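Local structure of glucose-1-phosphate thymidylyltransferase (Bacillus anthracis, 4ECM) at residues 47-52 / 83-88; 60-65 / 97-102. The protein catalyses thymidylyl transfer from dTTP to glucose 1-phosphate, giving dTDP-glucose and pyrophosphate, probably for dTDP-L-rhamnose synthesis. All blocks are in the same frame, centred on the assembly; numbering follows the deposited sequence.

Contact 1 (47-52 / 83-88). With DAU (2'deoxy-thymidine-5'-diphospho-alpha-D-glucose), chain B; POP (pyrophosphate 2-), chain C.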
ATOM      1  N   LYS A  47      12.729   7.702   2.121  1.00 21.84           N
ATOM      2  CA  LYS A  47      13.334   9.035   2.221  1.00 22.01           C
ATOM      3  C   LYS A  47      13.095   9.945   1.023  1.00 20.24           C
ATOM      4  O   LYS A  47      12.769  11.098   1.193  1.00 18.71           O
ATOM      5  CB  LYS A  47      14.842   8.877   2.459  1.00 23.37           C
ATOM      6  CG  LYS A  47      15.643  10.148   2.297  1.00 25.96           C
ATOM      7  CD  LYS A  47      17.104   9.997   2.716  1.00 27.05           C
ATOM      8  CE  LYS A  47      17.855   8.973   1.922  1.00 25.17           C
ATOM      9  NZ  LYS A  47      19.340   9.099   2.136  1.00 24.28           N
ATOM     10  N   HIS A  48      13.179   9.380  -0.177  1.00 19.28           N
ATOM     11  CA  HIS A  48      13.076  10.139  -1.399  1.00 18.78           C
ATOM     12  C   HIS A  48      11.674  10.586  -1.744  1.00 18.67           C
ATOM     13  O   HIS A  48      11.483  11.226  -2.762  1.00 18.68           O
ATOM     14  CB  HIS A  48      13.719   9.355  -2.543  1.00 18.95           C
ATOM     15  CG  HIS A  48      15.063   8.816  -2.180  1.00 19.28           C
ATOM     16  ND1 HIS A  48      15.249   7.523  -1.738  1.00 18.04           N
ATOM     17  CD2 HIS A  48      16.270   9.423  -2.092  1.00 22.59           C
ATOM     18  CE1 HIS A  48      16.523   7.352  -1.431  1.00 21.87           C
ATOM     19  NE2 HIS A  48      17.165   8.487  -1.646  1.00 18.46           N
ATOM     20  N   LEU A  49      10.703  10.243  -0.908  1.00 18.70           N
ATOM     21  CA  LEU A  49       9.353  10.712  -1.099  1.00 19.86           C
ATOM     22  C   LEU A  49       8.992  11.725  -0.003  1.00 21.05           C
ATOM     23  O   LEU A  49       7.856  12.206   0.051  1.00 21.97           O
ATOM     24  CB  LEU A  49       8.356   9.560  -1.121  1.00 19.60           C
ATOM     25  CG  LEU A  49       8.595   8.530  -2.222  1.00 22.76           C
ATOM     26  CD1 LEU A  49       7.514   7.422  -2.157  1.00 16.77           C
ATOM     27  CD2 LEU A  49       8.633   9.196  -3.623  1.00 14.03           C
ATOM     28  N   LEU A  50       9.958  12.054   0.860  1.00 20.80           N
ATOM     29  CA  LEU A  50       9.748  13.072   1.889  1.00 20.49           C
ATOM     30  C   LEU A  50       9.830  14.463   1.247  1.00 19.75           C
ATOM     31  O   LEU A  50      10.509  14.663   0.238  1.00 18.85           O
ATOM     32  CB  LEU A  50      10.799  12.957   2.994  1.00 20.52           C
ATOM     33  CG  LEU A  50      10.806  11.660   3.814  1.00 25.35           C
ATOM     34  CD1 LEU A  50      11.914  11.725   4.885  1.00 26.88           C
ATOM     35  CD2 LEU A  50       9.448  11.405   4.464  1.00 19.94           C
ATOM     36  N   PRO A  51       9.148  15.437   1.830  1.00 19.28           N
ATOM     37  CA  PRO A  51       9.187  16.765   1.250  1.00 19.96           C
ATOM     38  C   PRO A  51      10.551  17.449   1.286  1.00 20.27           C
ATOM     39  O   PRO A  51      11.287  17.333   2.281  1.00 20.64           O
ATOM     40  CB  PRO A  51       8.234  17.571   2.153  1.00 20.78           C
ATOM     41  CG  PRO A  51       7.406  16.586   2.816  1.00 20.72           C
ATOM     42  CD  PRO A  51       8.204  15.348   2.949  1.00 20.02           C
ATOM     43  N   VAL A  52      10.866  18.131   0.183  1.00 19.20           N
ATOM     44  CA  VAL A  52      12.011  19.025   0.067  1.00 18.72           C
ATOM     45  C   VAL A  52      11.417  20.250  -0.646  1.00 20.08           C
ATOM     46  O   VAL A  52      11.288  20.284  -1.887  1.00 20.52           O
ATOM     47  CB  VAL A  52      13.175  18.429  -0.698  1.00 19.50           C
ATOM     48  CG1 VAL A  52      14.228  19.513  -0.969  1.00 17.35           C
ATOM     49  CG2 VAL A  52      13.789  17.229   0.105  1.00 18.20           C
ATOM     50  N   GLY A  83       6.050   0.625  -4.524  1.00 25.82           N
ATOM     51  CA  GLY A  83       4.650   1.003  -4.678  1.00 25.11           C
ATOM     52  C   GLY A  83       4.447   2.506  -4.586  1.00 24.68           C
ATOM     53  O   GLY A  83       3.822   3.124  -5.448  1.00 25.46           O
ATOM     54  N   ASP A  84       4.992   3.098  -3.539  1.00 25.02           N
ATOM     55  CA  ASP A  84       4.841   4.534  -3.302  1.00 24.69           C
ATOM     56  C   ASP A  84       5.613   5.360  -4.308  1.00 22.73           C
ATOM     57  O   ASP A  84       5.120   6.369  -4.772  1.00 23.73           O
ATOM     58  CB  ASP A  84       5.258   4.886  -1.882  1.00 25.06           C
ATOM     59  CG  ASP A  84       4.237   4.439  -0.837  1.00 30.77           C
ATOM     60  OD1 ASP A  84       3.062   4.147  -1.185  1.00 34.80           O
ATOM     61  OD2 ASP A  84       4.611   4.411   0.349  1.00 35.87           O
ATOM     62  N   VAL A  85       6.806   4.911  -4.673  1.00 21.74           N
ATOM     63  CA  VAL A  85       7.599   5.634  -5.645  1.00 20.21           C
ATOM     64  C   VAL A  85       6.858   5.666  -6.973  1.00 21.12           C
ATOM     65  O   VAL A  85       6.714   6.725  -7.599  1.00 21.41           O
ATOM     66  CB  VAL A  85       8.999   5.021  -5.806  1.00 21.03           C
ATOM     67  CG1 VAL A  85       9.750   5.698  -6.947  1.00 19.61           C
ATOM     68  CG2 VAL A  85       9.781   5.119  -4.473  1.00 16.80           C
ATOM     69  N   VAL A  86       6.353   4.514  -7.391  1.00 21.48           N
ATOM     70  CA  VAL A  86       5.604   4.435  -8.640  1.00 21.51           C
ATOM     71  C   VAL A  86       4.296   5.232  -8.562  1.00 23.38           C
ATOM     72  O   VAL A  86       3.898   5.853  -9.545  1.00 22.72           O
ATOM     73  CB  VAL A  86       5.370   2.977  -9.051  1.00 22.32           C
ATOM     74  CG1 VAL A  86       4.424   2.899 -10.237  1.00 21.42           C
ATOM     75  CG2 VAL A  86       6.727   2.312  -9.380  1.00 18.08           C
ATOM     76  N   SER A  87       3.633   5.247  -7.397  1.00 24.00           N
ATOM     77  CA  SER A  87       2.410   6.027  -7.279  1.00 25.44           C
ATOM     78  C   SER A  87       2.697   7.483  -7.542  1.00 25.89           C
ATOM     79  O   SER A  87       1.853   8.180  -8.086  1.00 27.17           O
ATOM     80  CB  SER A  87       1.738   5.868  -5.920  1.00 25.07           C
ATOM     81  OG  SER A  87       1.327   4.527  -5.723  1.00 33.20           O
ATOM     82  N   PHE A  88       3.863   7.969  -7.128  1.00 26.57           N
ATOM     83  CA  PHE A  88       4.229   9.371  -7.439  1.00 27.43           C
ATOM     84  C   PHE A  88       4.639   9.591  -8.885  1.00 26.03           C
ATOM     85  O   PHE A  88       4.199  10.556  -9.526  1.00 27.60           O
ATOM     86  CB  PHE A  88       5.426   9.856  -6.617  1.00 27.78           C
ATOM     87  CG  PHE A  88       5.071  10.540  -5.342  1.00 30.14           C
ATOM     88  CD1 PHE A  88       4.669  11.876  -5.355  1.00 33.95           C
ATOM     89  CD2 PHE A  88       5.210   9.888  -4.117  1.00 32.24           C
ATOM     90  CE1 PHE A  88       4.360  12.544  -4.158  1.00 34.78           C
ATOM     91  CE2 PHE A  88       4.908  10.551  -2.909  1.00 34.71           C
ATOM     92  CZ  PHE A  88       4.481  11.876  -2.930  1.00 34.15           C
TER
HETATM   93  O6  DAU B 301      25.967  12.670  -0.867  1.00 29.54           O
HETATM   94  C6  DAU B 301      27.244  12.564  -1.500  1.00 29.79           C
HETATM   95  C5  DAU B 301      27.958  11.315  -1.005  1.00 29.00           C
HETATM   96  O5  DAU B 301      27.100  10.206  -1.256  1.00 28.07           O
HETATM   97  C4  DAU B 301      29.313  11.124  -1.695  1.00 28.91           C
HETATM   98  O4  DAU B 301      30.200  12.188  -1.374  1.00 24.77           O
HETATM   99  C3  DAU B 301      29.978   9.805  -1.308  1.00 26.95           C
HETATM  100  O3  DAU B 301      31.180   9.643  -2.091  1.00 23.48           O
HETATM  101  C2  DAU B 301      28.984   8.669  -1.578  1.00 27.75           C
HETATM  102  O2  DAU B 301      29.511   7.406  -1.132  1.00 27.92           O
HETATM  103  C1  DAU B 301      27.648   8.932  -0.895  1.00 28.85           C
HETATM  104  O1  DAU B 301      27.827   8.865   0.516  1.00 31.50           O
HETATM  105  P2  DAU B 301      26.581   8.554   1.494  1.00 34.76           P
HETATM  106  O3P DAU B 301      25.704   9.773   1.647  1.00 38.83           O
HETATM  107  O4P DAU B 301      27.146   7.854   2.698  1.00 29.34           O
HETATM  108  OPP DAU B 301      25.721   7.499   0.620  1.00 38.28           O
HETATM  109  P   DAU B 301      24.333   6.880   1.146  1.00 39.92           P
HETATM  110  O1P DAU B 301      23.631   7.902   2.008  1.00 46.25           O
HETATM  111  O2P DAU B 301      24.608   5.515   1.664  1.00 42.20           O
HETATM  112  O5' DAU B 301      23.473   6.755  -0.212  1.00 43.44           O
HETATM  113  C5' DAU B 301      23.000   7.928  -0.841  1.00 40.53           C
HETATM  114  C4' DAU B 301      21.876   7.688  -1.849  1.00 38.69           C
HETATM  115  O4' DAU B 301      22.075   6.550  -2.685  1.00 32.54           O
HETATM  116  C3' DAU B 301      20.515   7.556  -1.202  1.00 37.76           C
HETATM  117  O3' DAU B 301      19.690   8.530  -1.847  1.00 43.53           O
HETATM  118  C2' DAU B 301      20.041   6.157  -1.514  1.00 37.01           C
HETATM  119  C1' DAU B 301      20.946   5.701  -2.650  1.00 33.84           C
HETATM  120  N11 DAU B 301      21.537   4.360  -2.506  1.00 32.61           N
HETATM  121  C61 DAU B 301      22.336   4.100  -1.363  1.00 32.98           C
HETATM  122  C51 DAU B 301      22.636   2.804  -0.992  1.00 36.09           C
HETATM  123  C5A DAU B 301      23.579   2.546   0.165  1.00 34.46           C
HETATM  124  C21 DAU B 301      20.885   3.274  -3.121  1.00 29.24           C
HETATM  125  O21 DAU B 301      20.069   3.528  -4.155  1.00 28.98           O
HETATM  126  N31 DAU B 301      21.160   1.990  -2.787  1.00 35.32           N
HETATM  127  C41 DAU B 301      21.995   1.703  -1.754  1.00 35.39           C
HETATM  128  O41 DAU B 301      22.243   0.416  -1.420  1.00 43.28           O
HETATM  129  P1  POP C 302      20.470   5.373   5.654  0.60 55.31           P
HETATM  130  O1  POP C 302      20.530   4.009   6.293  0.60 54.96           O
HETATM  131  O2  POP C 302      19.821   6.375   6.570  0.60 54.89           O
HETATM  132  O3  POP C 302      21.882   5.806   5.367  0.60 56.65           O
HETATM  133  O   POP C 302      19.610   5.258   4.286  0.60 55.76           O
HETATM  134  P2  POP C 302      20.141   5.833   2.864  0.60 56.47           P
HETATM  135  O4  POP C 302      20.630   7.249   3.069  0.60 57.83           O
HETATM  136  O5  POP C 302      19.002   5.850   1.876  0.60 54.61           O
HETATM  137  O6  POP C 302      21.295   4.996   2.327  0.60 54.73           O
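L49 and V85 mark the closest CA–CA approach, with L49 CA 7.0 Å from V85 CA; here the 3-10 turn 47-49 meets the flank of helix 82-89. The turn is closed by the bond from L50 N to K47 O, and past it the chain straightens toward P51 and V52. Almost the whole meeting falls to one leucine, whose two methyls divide the helix between them. The CB of L49 points toward the helix, with CG anti to the carbonyl carbon (chi1 -60°). L49 CD1 reaches the start of the segment, lying 3.4 Å from D84 CB and 4.0 Å from V85 CG2. Its sister, L49 CD2, takes the other end and comes within 3.5 Å of F88 CD2, obliquely to that ring. L49 and F88 run antiparallel alongside one another, whereas D84 stands roughly perpendicular to the leucine, offering CB and not its carboxylate. One turn round the helix, S87 OG adds a second bond to G83 O, which S87 N already holds from the opposite face of the carbonyl plane. V44 of the second subunit also packs on D84, S87 and F88.

The residues just before L49 face the other way, into the active site. H48 NE2 and the sugar hydroxyl O3' of the bound dTDP-glucose share a hydrogen bond of 2.5 Å, O3' lying near the imidazole plane at the ring edge. K47, bent at chi3 (61°), brings NZ to POP O4, at a modelled distance too short to be taken literally, and also forms a salt bridge with D132. A short turn thus has a ligand-binding side and a hydrophobic side, as in the lysine-containing signature that follows the glycine-rich loop of sugar nucleotidylyltransferases.

Contact 2 (60-65 / 97-102)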
ATOM      1  N   HIS A  60      13.043  16.512  -7.565  1.00 16.97           N
ATOM      2  CA  HIS A  60      14.169  17.388  -7.891  1.00 17.72           C
ATOM      3  C   HIS A  60      15.114  16.718  -8.890  1.00 18.10           C
ATOM      4  O   HIS A  60      15.519  17.345  -9.856  1.00 18.14           O
ATOM      5  CB  HIS A  60      14.920  17.835  -6.628  1.00 16.77           C
ATOM      6  CG  HIS A  60      14.096  18.687  -5.715  1.00 19.02           C
ATOM      7  ND1 HIS A  60      14.169  20.062  -5.713  1.00 19.04           N
ATOM      8  CD2 HIS A  60      13.135  18.359  -4.816  1.00 22.40           C
ATOM      9  CE1 HIS A  60      13.312  20.546  -4.828  1.00 21.18           C
ATOM     10  NE2 HIS A  60      12.661  19.534  -4.278  1.00 19.57           N
ATOM     11  N   ALA A  61      15.412  15.443  -8.669  1.00 17.76           N
ATOM     12  CA  ALA A  61      16.307  14.696  -9.540  1.00 18.40           C
ATOM     13  C   ALA A  61      15.690  14.516 -10.925  1.00 18.40           C
ATOM     14  O   ALA A  61      16.374  14.650 -11.960  1.00 18.62           O
ATOM     15  CB  ALA A  61      16.648  13.361  -8.912  1.00 17.02           C
ATOM     16  N   VAL A  62      14.392  14.238 -10.947  1.00 18.86           N
ATOM     17  CA  VAL A  62      13.662  14.078 -12.203  1.00 18.74           C
ATOM     18  C   VAL A  62      13.733  15.390 -13.018  1.00 20.75           C
ATOM     19  O   VAL A  62      14.069  15.377 -14.196  1.00 19.49           O
ATOM     20  CB  VAL A  62      12.191  13.671 -11.951  1.00 19.71           C
ATOM     21  CG1 VAL A  62      11.385  13.674 -13.254  1.00 16.05           C
ATOM     22  CG2 VAL A  62      12.114  12.279 -11.240  1.00 14.49           C
ATOM     23  N   TYR A  63      13.460  16.521 -12.365  1.00 21.47           N
ATOM     24  CA  TYR A  63      13.472  17.807 -13.042  1.00 20.95           C
ATOM     25  C   TYR A  63      14.888  18.141 -13.553  1.00 21.60           C
ATOM     26  O   TYR A  63      15.024  18.681 -14.646  1.00 21.23           O
ATOM     27  CB  TYR A  63      12.959  18.906 -12.112  1.00 22.06           C
ATOM     28  CG  TYR A  63      12.635  20.230 -12.811  1.00 26.27           C
ATOM     29  CD1 TYR A  63      11.396  20.423 -13.426  1.00 28.44           C
ATOM     30  CD2 TYR A  63      13.548  21.281 -12.837  1.00 27.70           C
ATOM     31  CE1 TYR A  63      11.084  21.615 -14.056  1.00 33.22           C
ATOM     32  CE2 TYR A  63      13.248  22.483 -13.472  1.00 29.71           C
ATOM     33  CZ  TYR A  63      12.013  22.643 -14.076  1.00 33.73           C
ATOM     34  OH  TYR A  63      11.683  23.819 -14.703  1.00 36.48           O
ATOM     35  N   LYS A  64      15.931  17.828 -12.767  1.00 20.57           N
ATOM     36  CA  LYS A  64      17.302  18.081 -13.209  1.00 21.40           C
ATOM     37  C   LYS A  64      17.593  17.379 -14.532  1.00 20.90           C
ATOM     38  O   LYS A  64      18.187  17.961 -15.435  1.00 20.59           O
ATOM     39  CB  LYS A  64      18.332  17.602 -12.181  1.00 21.69           C
ATOM     40  CG  LYS A  64      18.442  18.418 -10.932  1.00 22.71           C
ATOM     41  CD  LYS A  64      18.961  19.839 -11.196  1.00 24.99           C
ATOM     42  CE  LYS A  64      19.009  20.609  -9.889  1.00 24.19           C
ATOM     43  NZ  LYS A  64      19.228  22.042 -10.075  1.00 20.30           N
ATOM     44  N   LEU A  65      17.196  16.116 -14.623  1.00 21.03           N
ATOM     45  CA  LEU A  65      17.420  15.329 -15.832  1.00 20.77           C
ATOM     46  C   LEU A  65      16.544  15.841 -16.981  1.00 21.50           C
ATOM     47  O   LEU A  65      17.016  16.049 -18.104  1.00 21.65           O
ATOM     48  CB  LEU A  65      17.180  13.845 -15.553  1.00 20.17           C
ATOM     49  CG  LEU A  65      18.182  13.187 -14.596  1.00 19.90           C
ATOM     50  CD1 LEU A  65      17.672  11.843 -14.074  1.00 14.69           C
ATOM     51  CD2 LEU A  65      19.574  13.047 -15.258  1.00 13.02           C
ATOM     52  N   VAL A  97       8.666  12.721 -19.252  1.00 25.73           N
ATOM     53  CA  VAL A  97       9.784  11.771 -19.283  1.00 23.63           C
ATOM     54  C   VAL A  97       9.263  10.343 -19.414  1.00 23.33           C
ATOM     55  O   VAL A  97       8.076  10.116 -19.584  1.00 23.63           O
ATOM     56  CB  VAL A  97      10.711  11.890 -18.067  1.00 23.52           C
ATOM     57  CG1 VAL A  97      11.353  13.273 -18.025  1.00 22.47           C
ATOM     58  CG2 VAL A  97       9.943  11.570 -16.768  1.00 21.41           C
ATOM     59  N   SER A  98      10.165   9.381 -19.326  1.00 23.01           N
ATOM     60  CA  SER A  98       9.812   8.001 -19.497  1.00 24.04           C
ATOM     61  C   SER A  98      10.585   7.178 -18.459  1.00 23.10           C
ATOM     62  O   SER A  98      11.817   7.201 -18.454  1.00 24.06           O
ATOM     63  CB  SER A  98      10.170   7.633 -20.926  1.00 24.11           C
ATOM     64  OG  SER A  98       9.724   6.365 -21.256  1.00 33.50           O
ATOM     65  N   PHE A  99       9.863   6.483 -17.567  1.00 20.49           N
ATOM     66  CA  PHE A  99      10.488   5.731 -16.482  1.00 19.92           C
ATOM     67  C   PHE A  99      10.499   4.225 -16.668  1.00 19.49           C
ATOM     68  O   PHE A  99       9.576   3.641 -17.225  1.00 19.89           O
ATOM     69  CB  PHE A  99       9.790   6.011 -15.129  1.00 19.71           C
ATOM     70  CG  PHE A  99       9.928   7.436 -14.639  1.00 21.03           C
ATOM     71  CD1 PHE A  99      11.178   7.997 -14.443  1.00 20.26           C
ATOM     72  CD2 PHE A  99       8.808   8.185 -14.315  1.00 22.68           C
ATOM     73  CE1 PHE A  99      11.311   9.294 -13.990  1.00 22.24           C
ATOM     74  CE2 PHE A  99       8.926   9.489 -13.853  1.00 18.74           C
ATOM     75  CZ  PHE A  99      10.176  10.044 -13.683  1.00 21.39           C
ATOM     76  N   THR A 100      11.547   3.607 -16.149  1.00 19.42           N
ATOM     77  CA  THR A 100      11.693   2.152 -16.116  1.00 19.05           C
ATOM     78  C   THR A 100      12.171   1.870 -14.689  1.00 19.92           C
ATOM     79  O   THR A 100      13.024   2.602 -14.171  1.00 20.27           O
ATOM     80  CB  THR A 100      12.694   1.665 -17.181  1.00 20.47           C
ATOM     81  OG1 THR A 100      12.211   2.030 -18.483  1.00 18.96           O
ATOM     82  CG2 THR A 100      12.885   0.128 -17.131  1.00 18.49           C
ATOM     83  N   TYR A 101      11.629   0.833 -14.046  1.00 19.54           N
ATOM     84  CA  TYR A 101      11.955   0.542 -12.658  1.00 18.53           C
ATOM     85  C   TYR A 101      12.595  -0.815 -12.397  1.00 18.38           C
ATOM     86  O   TYR A 101      12.216  -1.828 -12.996  1.00 18.72           O
ATOM     87  CB  TYR A 101      10.663   0.589 -11.810  1.00 18.68           C
ATOM     88  CG  TYR A 101       9.896   1.904 -11.861  1.00 19.71           C
ATOM     89  CD1 TYR A 101      10.110   2.901 -10.912  1.00 21.52           C
ATOM     90  CD2 TYR A 101       8.918   2.123 -12.824  1.00 20.19           C
ATOM     91  CE1 TYR A 101       9.378   4.130 -10.949  1.00 22.24           C
ATOM     92  CE2 TYR A 101       8.186   3.335 -12.871  1.00 23.20           C
ATOM     93  CZ  TYR A 101       8.425   4.326 -11.927  1.00 20.63           C
ATOM     94  OH  TYR A 101       7.707   5.490 -11.975  1.00 21.30           O
ATOM     95  N   ARG A 102      13.532  -0.836 -11.457  1.00 17.95           N
ATOM     96  CA  ARG A 102      14.149  -2.084 -11.001  1.00 20.60           C
ATOM     97  C   ARG A 102      14.341  -2.075  -9.487  1.00 20.08           C
ATOM     98  O   ARG A 102      14.586  -1.039  -8.899  1.00 19.71           O
ATOM     99  CB  ARG A 102      15.471  -2.350 -11.683  1.00 19.69           C
ATOM    100  CG  ARG A 102      15.362  -2.442 -13.187  1.00 22.63           C
ATOM    101  CD  ARG A 102      16.500  -3.279 -13.710  1.00 23.54           C
ATOM    102  NE  ARG A 102      16.246  -4.701 -13.497  1.00 23.64           N
ATOM    103  CZ  ARG A 102      17.188  -5.629 -13.391  1.00 26.34           C
ATOM    104  NH1 ARG A 102      18.481  -5.296 -13.387  1.00 27.76           N
ATOM    105  NH2 ARG A 102      16.831  -6.900 -13.226  1.00 26.71           N
TER
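Helix-on-sheet packing in the Rossmann-like nucleotidyltransferase fold sets V62, on helix 57-67, against V97, just ahead of strand 98-103, and F99 within it. V62 CA and V97 CA are the nearest CA atoms, 8.4 Å apart, so the side chains alone bridge the space. V62 is the helix's one substantial contributor, and it uses both methyls on the tip of the phenylalanine: F99 CZ lies 3.8 Å from V62 CG2 and 3.9 Å from V62 CG1. The approach to the ring is oblique, and the two side chains are nearly perpendicular. V62 CG1, anti to the backbone N (chi1 173°), also meets V97 CG2 at 4.3 Å, which completes a small three-residue cluster.

The fold explains why these pieces face each other. Helix 57-67 connects strand 25-30 to strand 72-77, which run parallel and side by side, a beta-alpha-beta crossover; helix 82-89 then makes the equivalent connection from 72-77 to the parallel strand 98-103. F99 lies where the two helices can share it, since its side chain touches L89 as well as I75 of the neighbouring strand.

Within the strand segment the ring is supported by V97, two residues earlier, whose CG2 stands 3.4 Å above one face and offset toward the rim. V97 therefore has two roles, covering the phenylalanine and meeting the helix valine with the same methyl. The touching residues are all buried and the contact is entirely apolar. F266 packs on V62 from a loop near the chain end. The backbone of the same F99 also faces the third subunit: its O accepts a hydrogen bond from R102 NE of that subunit, and R102 NE of this chain returns the same bond to F99 O there.

The two contacts have centres about 12 Å apart on the same side of the chain's centre. Their segments alternate along the sequence, 47-52, 60-65, 83-88 and 97-102. Helices 57-67 and 82-89 are successive crossovers on the parallel strands 25-30, 72-77 and 98-103 of the mixed sheet. The contacts also touch directly: H60 NE2 probably hydrogen-bonds V52 O at 2.9 Å, and V86 CG2 packs 3.6 Å from Y101 CE1. Contact 1 adjoins both bound ligands, whereas V62 of contact 2 is about 13 Å from dTDP-glucose. Both border the third subunit: helix 82-89, through V86, reaches V103 of that subunit, while its other side receives the ligand-binding turn.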